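PDB 3IUP: putative NADPH:quinone oxidoreductase from Ralstonia eutropha, which binds NADPH and probably catalyses the NADPH-dependent reduction of quinones, as a putative member of the medium-chain dehydrogenase/reductase superfamily. Local coordinates for residues S340-L352 against T365-L377. Sequence-based numbering, arbitrary orientation.
Sequences SHYSKEISLAEVL and TGEKYLINPNKGL. With NDP (NADPH dihydro-nicotinamide-adenine-dinucleotide phosphate), chain C.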
loop_
_atom_site.group_PDB
_atom_site.type_symbol
_atom_site.label_atom_id
_atom_site.label_comp_id
_atom_site.label_asym_id
_atom_site.label_seq_id
_atom_site.Cartn_x
_atom_site.Cartn_y
_atom_site.Cartn_z
ATOM N N SER A 340 23.824 -20.271 4.273
ATOM C CA SER A 340 22.973 -20.618 3.120
ATOM C C SER A 340 23.207 -22.046 2.648
ATOM O O SER A 340 24.349 -22.441 2.438
ATOM C CB SER A 340 23.290 -19.735 1.921
ATOM O OG SER A 340 22.948 -18.401 2.145
ATOM N N HIS A 341 22.117 -22.764 2.383
ATOM C CA HIS A 341 22.205 -24.108 1.801
ATOM C C HIS A 341 22.012 -24.058 0.287
ATOM O O HIS A 341 21.117 -23.360 -0.193
ATOM C CB HIS A 341 21.112 -25.010 2.385
ATOM C CG HIS A 341 20.996 -26.340 1.694
ATOM N ND1 HIS A 341 21.910 -27.362 1.897
ATOM C CD2 HIS A 341 20.080 -26.817 0.809
ATOM C CE1 HIS A 341 21.564 -28.407 1.158
ATOM N NE2 HIS A 341 20.463 -28.102 0.487
ATOM N N TYR A 342 22.844 -24.788 -0.459
ATOM C CA TYR A 342 22.626 -24.978 -1.893
ATOM C C TYR A 342 22.463 -26.456 -2.159
ATOM O O TYR A 342 23.146 -27.260 -1.531
ATOM C CB TYR A 342 23.827 -24.471 -2.684
ATOM C CG TYR A 342 24.243 -23.089 -2.251
ATOM C CD1 TYR A 342 23.522 -21.959 -2.657
ATOM C CD2 TYR A 342 25.297 -22.908 -1.396
ATOM C CE1 TYR A 342 23.913 -20.684 -2.258
ATOM C CE2 TYR A 342 25.682 -21.651 -0.974
ATOM C CZ TYR A 342 24.987 -20.535 -1.409
ATOM O OH TYR A 342 25.384 -19.302 -0.956
ATOM N N SER A 343 21.601 -26.828 -3.084
ATOM C CA SER A 343 21.427 -28.233 -3.409
ATOM C C SER A 343 22.439 -28.722 -4.431
ATOM O O SER A 343 22.656 -29.898 -4.556
ATOM C CB SER A 343 19.996 -28.509 -3.869
ATOM O OG SER A 343 19.717 -27.849 -5.082
ATOM N N LYS A 344 23.070 -27.822 -5.188
ATOM C CA LYS A 344 24.027 -28.237 -6.206
ATOM C C LYS A 344 24.965 -27.066 -6.539
ATOM O O LYS A 344 24.547 -25.910 -6.477
ATOM C CB LYS A 344 23.292 -28.698 -7.467
ATOM C CG LYS A 344 24.127 -29.523 -8.470
ATOM C CD LYS A 344 23.168 -30.046 -9.584
ATOM C CE LYS A 344 23.819 -31.074 -10.506
ATOM N NZ LYS A 344 23.895 -32.441 -9.850
ATOM N N GLU A 345 26.228 -27.364 -6.820
ATOM C CA GLU A 345 27.157 -26.379 -7.378
ATOM C C GLU A 345 27.414 -26.731 -8.832
ATOM O O GLU A 345 27.797 -27.877 -9.140
ATOM C CB GLU A 345 28.468 -26.361 -6.619
ATOM C CG GLU A 345 29.495 -25.387 -7.203
ATOM C CD GLU A 345 30.778 -25.275 -6.395
ATOM O OE1 GLU A 345 30.719 -24.835 -5.232
ATOM O OE2 GLU A 345 31.859 -25.580 -6.925
ATOM N N ILE A 346 27.194 -25.769 -9.732
ATOM C CA ILE A 346 27.296 -26.039 -11.160
ATOM C C ILE A 346 28.268 -25.108 -11.857
ATOM O O ILE A 346 28.535 -24.005 -11.377
ATOM C CB ILE A 346 25.911 -25.944 -11.849
ATOM C CG1 ILE A 346 25.304 -24.543 -11.697
ATOM C CG2 ILE A 346 24.926 -26.974 -11.259
ATOM C CD1 ILE A 346 23.983 -24.352 -12.470
ATOM N N SER A 347 28.790 -25.540 -13.000
ATOM C CA SER A 347 29.610 -24.703 -13.852
ATOM C C SER A 347 28.802 -23.652 -14.591
ATOM O O SER A 347 27.574 -23.725 -14.754
ATOM C CB SER A 347 30.347 -25.542 -14.914
ATOM O OG SER A 347 29.416 -26.115 -15.811
ATOM N N LEU A 348 29.529 -22.739 -15.202
ATOM C CA LEU A 348 28.889 -21.732 -16.061
ATOM C C LEU A 348 28.092 -22.335 -17.225
ATOM O O LEU A 348 26.934 -21.992 -17.445
ATOM C CB LEU A 348 29.971 -20.761 -16.558
ATOM C CG LEU A 348 29.533 -19.352 -16.805
ATOM C CD1 LEU A 348 28.963 -18.666 -15.594
ATOM C CD2 LEU A 348 30.759 -18.568 -17.355
ATOM N N ALA A 349 28.675 -23.302 -17.913
ATOM C CA ALA A 349 27.979 -24.004 -19.006
ATOM C C ALA A 349 26.702 -24.717 -18.531
ATOM O O ALA A 349 25.677 -24.731 -19.237
ATOM C CB ALA A 349 28.901 -24.967 -19.667
ATOM N N GLU A 350 26.744 -25.261 -17.314
ATOM C CA GLU A 350 25.584 -25.954 -16.760
ATOM C C GLU A 350 24.391 -25.054 -16.397
ATOM O O GLU A 350 23.265 -25.531 -16.309
ATOM C CB GLU A 350 26.035 -26.780 -15.537
ATOM C CG GLU A 350 26.841 -27.992 -15.889
ATOM C CD GLU A 350 27.390 -28.740 -14.654
ATOM O OE1 GLU A 350 27.678 -28.133 -13.587
ATOM O OE2 GLU A 350 27.553 -29.983 -14.757
ATOM N N VAL A 351 24.616 -23.743 -16.216
ATOM C CA VAL A 351 23.547 -22.798 -16.044
ATOM C C VAL A 351 22.606 -22.860 -17.255
ATOM O O VAL A 351 21.409 -22.626 -17.115
ATOM C CB VAL A 351 24.109 -21.355 -15.831
ATOM C CG1 VAL A 351 23.026 -20.287 -15.701
ATOM C CG2 VAL A 351 25.099 -21.337 -14.632
ATOM N N LEU A 352 23.168 -23.148 -18.403
ATOM C CA LEU A 352 22.393 -23.137 -19.641
ATOM C C LEU A 352 21.949 -24.531 -20.062
ATOM O O LEU A 352 21.467 -24.700 -21.168
ATOM C CB LEU A 352 23.154 -22.407 -20.753
ATOM C CG LEU A 352 23.463 -20.937 -20.409
ATOM C CD1 LEU A 352 24.102 -20.231 -21.646
ATOM C CD2 LEU A 352 22.276 -20.139 -19.891
ATOM N N THR A 365 11.931 -24.775 -2.099
ATOM C CA THR A 365 12.646 -24.874 -0.821
ATOM C C THR A 365 13.824 -25.820 -0.832
ATOM O O THR A 365 13.698 -26.977 -1.261
ATOM C CB THR A 365 11.666 -25.380 0.323
ATOM O OG1 THR A 365 10.504 -24.562 0.318
ATOM C CG2 THR A 365 12.343 -25.408 1.766
ATOM N N GLY A 366 14.984 -25.333 -0.370
ATOM C CA GLY A 366 16.194 -26.178 -0.306
ATOM C C GLY A 366 16.761 -26.626 -1.648
ATOM O O GLY A 366 17.548 -27.605 -1.717
ATOM N N GLU A 367 16.397 -25.903 -2.709
ATOM C CA GLU A 367 16.866 -26.224 -4.037
ATOM C C GLU A 367 17.448 -24.985 -4.701
ATOM O O GLU A 367 17.143 -24.736 -5.863
ATOM C CB GLU A 367 15.757 -26.861 -4.891
ATOM C CG GLU A 367 15.276 -28.183 -4.298
ATOM C CD GLU A 367 14.358 -28.989 -5.191
ATOM O OE1 GLU A 367 14.822 -29.420 -6.276
ATOM O OE2 GLU A 367 13.172 -29.226 -4.776
ATOM N N LYS A 368 18.249 -24.226 -3.947
ATOM C CA LYS A 368 19.042 -23.147 -4.508
ATOM C C LYS A 368 20.360 -23.679 -5.099
ATOM O O LYS A 368 21.057 -24.481 -4.474
ATOM C CB LYS A 368 19.321 -22.064 -3.495
ATOM C CG LYS A 368 19.961 -20.800 -4.128
ATOM C CD LYS A 368 20.316 -19.728 -3.125
ATOM C CE LYS A 368 19.071 -19.054 -2.516
ATOM N NZ LYS A 368 18.354 -18.216 -3.482
ATOM N N TYR A 369 20.672 -23.230 -6.305
ATOM C CA TYR A 369 21.884 -23.657 -7.001
ATOM C C TYR A 369 22.973 -22.590 -6.841
ATOM O O TYR A 369 22.672 -21.410 -6.877
ATOM C CB TYR A 369 21.601 -23.900 -8.486
ATOM C CG TYR A 369 21.068 -25.280 -8.835
ATOM C CD1 TYR A 369 20.232 -25.982 -7.983
ATOM C CD2 TYR A 369 21.416 -25.873 -10.054
ATOM C CE1 TYR A 369 19.771 -27.259 -8.342
ATOM C CE2 TYR A 369 20.966 -27.132 -10.416
ATOM C CZ TYR A 369 20.148 -27.819 -9.549
ATOM O OH TYR A 369 19.708 -29.059 -9.946
ATOM N N LEU A 370 24.221 -23.038 -6.719
ATOM C CA LEU A 370 25.413 -22.162 -6.619
ATOM C C LEU A 370 26.203 -22.354 -7.902
ATOM O O LEU A 370 26.421 -23.488 -8.321
ATOM C CB LEU A 370 26.271 -22.574 -5.457
ATOM C CG LEU A 370 27.484 -21.703 -5.148
ATOM C CD1 LEU A 370 26.999 -20.315 -4.687
ATOM C CD2 LEU A 370 28.366 -22.402 -4.088
ATOM N N ILE A 371 26.595 -21.265 -8.541
ATOM C CA ILE A 371 27.441 -21.347 -9.713
ATOM C C ILE A 371 28.868 -21.119 -9.303
ATOM O O ILE A 371 29.190 -20.181 -8.534
ATOM C CB ILE A 371 27.074 -20.290 -10.779
ATOM C CG1 ILE A 371 25.626 -20.425 -11.254
ATOM C CG2 ILE A 371 28.042 -20.340 -12.028
ATOM C CD1 ILE A 371 25.092 -19.127 -11.920
ATOM N N ASN A 372 29.757 -21.957 -9.820
ATOM C CA ASN A 372 31.170 -21.661 -9.767
ATOM C C ASN A 372 31.633 -21.380 -11.184
ATOM O O ASN A 372 31.823 -22.311 -11.968
ATOM C CB ASN A 372 31.964 -22.820 -9.168
ATOM C CG ASN A 372 33.474 -22.570 -9.203
ATOM O OD1 ASN A 372 33.957 -21.588 -9.770
ATOM N ND2 ASN A 372 34.213 -23.444 -8.550
ATOM N N PRO A 373 31.806 -20.097 -11.546
ATOM C CA PRO A 373 32.119 -19.759 -12.950
ATOM C C PRO A 373 33.370 -20.381 -13.469
ATOM O O PRO A 373 33.523 -20.519 -14.690
ATOM C CB PRO A 373 32.294 -18.230 -12.905
ATOM C CG PRO A 373 31.354 -17.828 -11.813
ATOM C CD PRO A 373 31.539 -18.886 -10.761
ATOM N N ASN A 374 34.291 -20.688 -12.577
ATOM C CA ASN A 374 35.522 -21.290 -12.990
ATOM C C ASN A 374 35.567 -22.828 -12.909
ATOM O O ASN A 374 36.596 -23.443 -13.252
ATOM C CB ASN A 374 36.669 -20.640 -12.218
ATOM C CG ASN A 374 37.005 -19.280 -12.761
ATOM O OD1 ASN A 374 37.688 -19.181 -13.774
ATOM N ND2 ASN A 374 36.483 -18.200 -12.121
ATOM N N LYS A 375 34.474 -23.448 -12.500
ATOM C CA LYS A 375 34.407 -24.914 -12.429
ATOM C C LYS A 375 34.695 -25.513 -13.802
ATOM O O LYS A 375 34.105 -25.118 -14.812
ATOM C CB LYS A 375 33.026 -25.343 -11.963
ATOM C CG LYS A 375 32.852 -26.823 -11.764
ATOM C CD LYS A 375 31.661 -27.125 -10.887
ATOM C CE LYS A 375 31.524 -28.612 -10.584
ATOM N NZ LYS A 375 30.312 -29.219 -11.253
ATOM N N GLY A 376 35.618 -26.465 -13.848
ATOM C CA GLY A 376 35.904 -27.168 -15.111
ATOM C C GLY A 376 36.790 -26.394 -16.079
ATOM O O GLY A 376 37.152 -26.904 -17.146
ATOM N N LEU A 377 37.159 -25.167 -15.703
ATOM C CA LEU A 377 37.868 -24.257 -16.585
ATOM C C LEU A 377 39.283 -23.970 -16.067
ATOM O O LEU A 377 39.562 -24.094 -14.875
ATOM C CB LEU A 377 37.075 -22.962 -16.744
ATOM C CG LEU A 377 35.698 -23.082 -17.406
ATOM C CD1 LEU A 377 35.084 -21.692 -17.555
ATOM C CD2 LEU A 377 35.744 -23.809 -18.759
HETATM P PA NDP C . 14.642 -19.589 -1.941
HETATM O O1A NDP C . 15.613 -20.052 -0.972
HETATM O O2A NDP C . 14.763 -20.024 -3.350
HETATM O O5B NDP C . 13.185 -20.092 -1.337
HETATM C C5B NDP C . 12.020 -19.682 -2.060
HETATM C C4B NDP C . 10.809 -20.056 -1.260
HETATM O O4B NDP C . 9.716 -19.595 -1.999
HETATM C C3B NDP C . 10.659 -21.573 -1.063
HETATM O O3B NDP C . 10.370 -21.968 0.262
HETATM C C2B NDP C . 9.440 -21.926 -1.944
HETATM O O2B NDP C . 8.614 -22.963 -1.415
HETATM C C1B NDP C . 8.694 -20.599 -1.949
HETATM N N9A NDP C . 7.843 -20.411 -3.131
HETATM C C8A NDP C . 8.255 -20.564 -4.439
HETATM N N7A NDP C . 7.238 -20.231 -5.252
HETATM C C5A NDP C . 6.160 -19.845 -4.478
HETATM C C6A NDP C . 4.849 -19.408 -4.758
HETATM N N6A NDP C . 4.334 -19.354 -5.999
HETATM N N1A NDP C . 4.012 -19.089 -3.709
HETATM C C2A NDP C . 4.410 -19.218 -2.415
HETATM N N3A NDP C . 5.691 -19.642 -2.146
HETATM C C4A NDP C . 6.547 -19.951 -3.149
HETATM O O3 NDP C . 14.490 -17.982 -2.041
HETATM P PN NDP C . 15.414 -16.916 -1.373
HETATM O O1N NDP C . 15.578 -17.085 0.050
HETATM O O2N NDP C . 16.679 -16.705 -2.155
HETATM O O5D NDP C . 14.500 -15.588 -1.612
HETATM C C5D NDP C . 13.305 -15.414 -0.836
HETATM C C4D NDP C . 12.485 -14.264 -1.412
HETATM O O4D NDP C . 13.132 -13.043 -0.997
HETATM C C3D NDP C . 12.351 -14.226 -2.948
HETATM O O3D NDP C . 11.062 -13.800 -3.342
HETATM C C2D NDP C . 13.364 -13.155 -3.316
HETATM O O2D NDP C . 13.159 -12.520 -4.570
HETATM C C1D NDP C . 13.146 -12.195 -2.143
HETATM N N1N NDP C . 14.211 -11.176 -2.006
HETATM C C2N NDP C . 13.847 -9.894 -2.255
HETATM C C3N NDP C . 14.751 -8.868 -2.177
HETATM C C7N NDP C . 14.295 -7.429 -2.324
HETATM O O7N NDP C . 15.300 -6.467 -2.355
HETATM N N7N NDP C . 13.018 -7.046 -2.452
HETATM C C4N NDP C . 16.069 -9.104 -1.549
HETATM C C5N NDP C . 16.373 -10.559 -1.288
HETATM C C6N NDP C . 15.419 -11.542 -1.521
HETATM P P2B NDP C . 8.129 -24.225 -2.351
HETATM O O1X NDP C . 9.113 -25.372 -2.082
HETATM O O2X NDP C . 8.094 -23.878 -3.836
HETATM O O3X NDP C . 6.719 -24.539 -1.828
HETATM O O HOH W 1 18.656 -24.260 -0.974
HETATM O O HOH W 2 17.536 -29.662 -6.227
HETATM O O HOH W 3 32.503 -22.864 -15.487
#
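Leu370 lies between Tyr342 and Glu345 on one face of a short parallel strand pair, 344-347 against 369-372. With CG anti to the backbone N (chi1 -175°) and chi2 at 66°, CD1 comes over one face of the Tyr342 ring, 4.0 Å from the centroid and displaced toward the rim, as a CH-pi contact. The other methyl, CD2, meets Glu345 OE1 at 3.6 Å, the two side chains running alongside each other. Beyond the ring, the Tyr342 hydroxyl is hydrogen-bonded to Ser152.

Leu370 turns both its N and its O to strand 344-347: its N donates to Lys344 O (2.9 Å) and its O accepts from Ile346 N (2.8 Å). Asn372 N to Ile346 O and Ser343 N to Lys368 O extend the pairing in either direction.

On the reverse face, Lys344 CB sits almost centrally over the Tyr369 ring, 3.9 Å from its centroid, and the lysine chain runs on beside the ring until CD reaches the phenol OH. Ile346 CD1 approaches the edge of the same ring in its plane. Ile371 continues this apolar layer, its CD1 packing tightly against Val351 CG2 (3.5 Å). Here strand 344-347 gives way to a short helical turn with a capping box: Ser347 OG accepts from Glu350 N, while Ser347 N donates to Glu350 OE1. Glu350 OE1 also forms a long salt bridge with Lys375 NZ (3.7 Å).

Strand 369-372 also pairs antiparallel with strand 34-43, returning the C-terminal chain to the GroES-like catalytic domain. Just ahead of it, Lys368 NZ donates to NDP O2N (2.6 Å) and Thr365 N to NDP O1X, placing the approach to this strand at the cofactor cleft characteristic of medium-chain dehydrogenases/reductases.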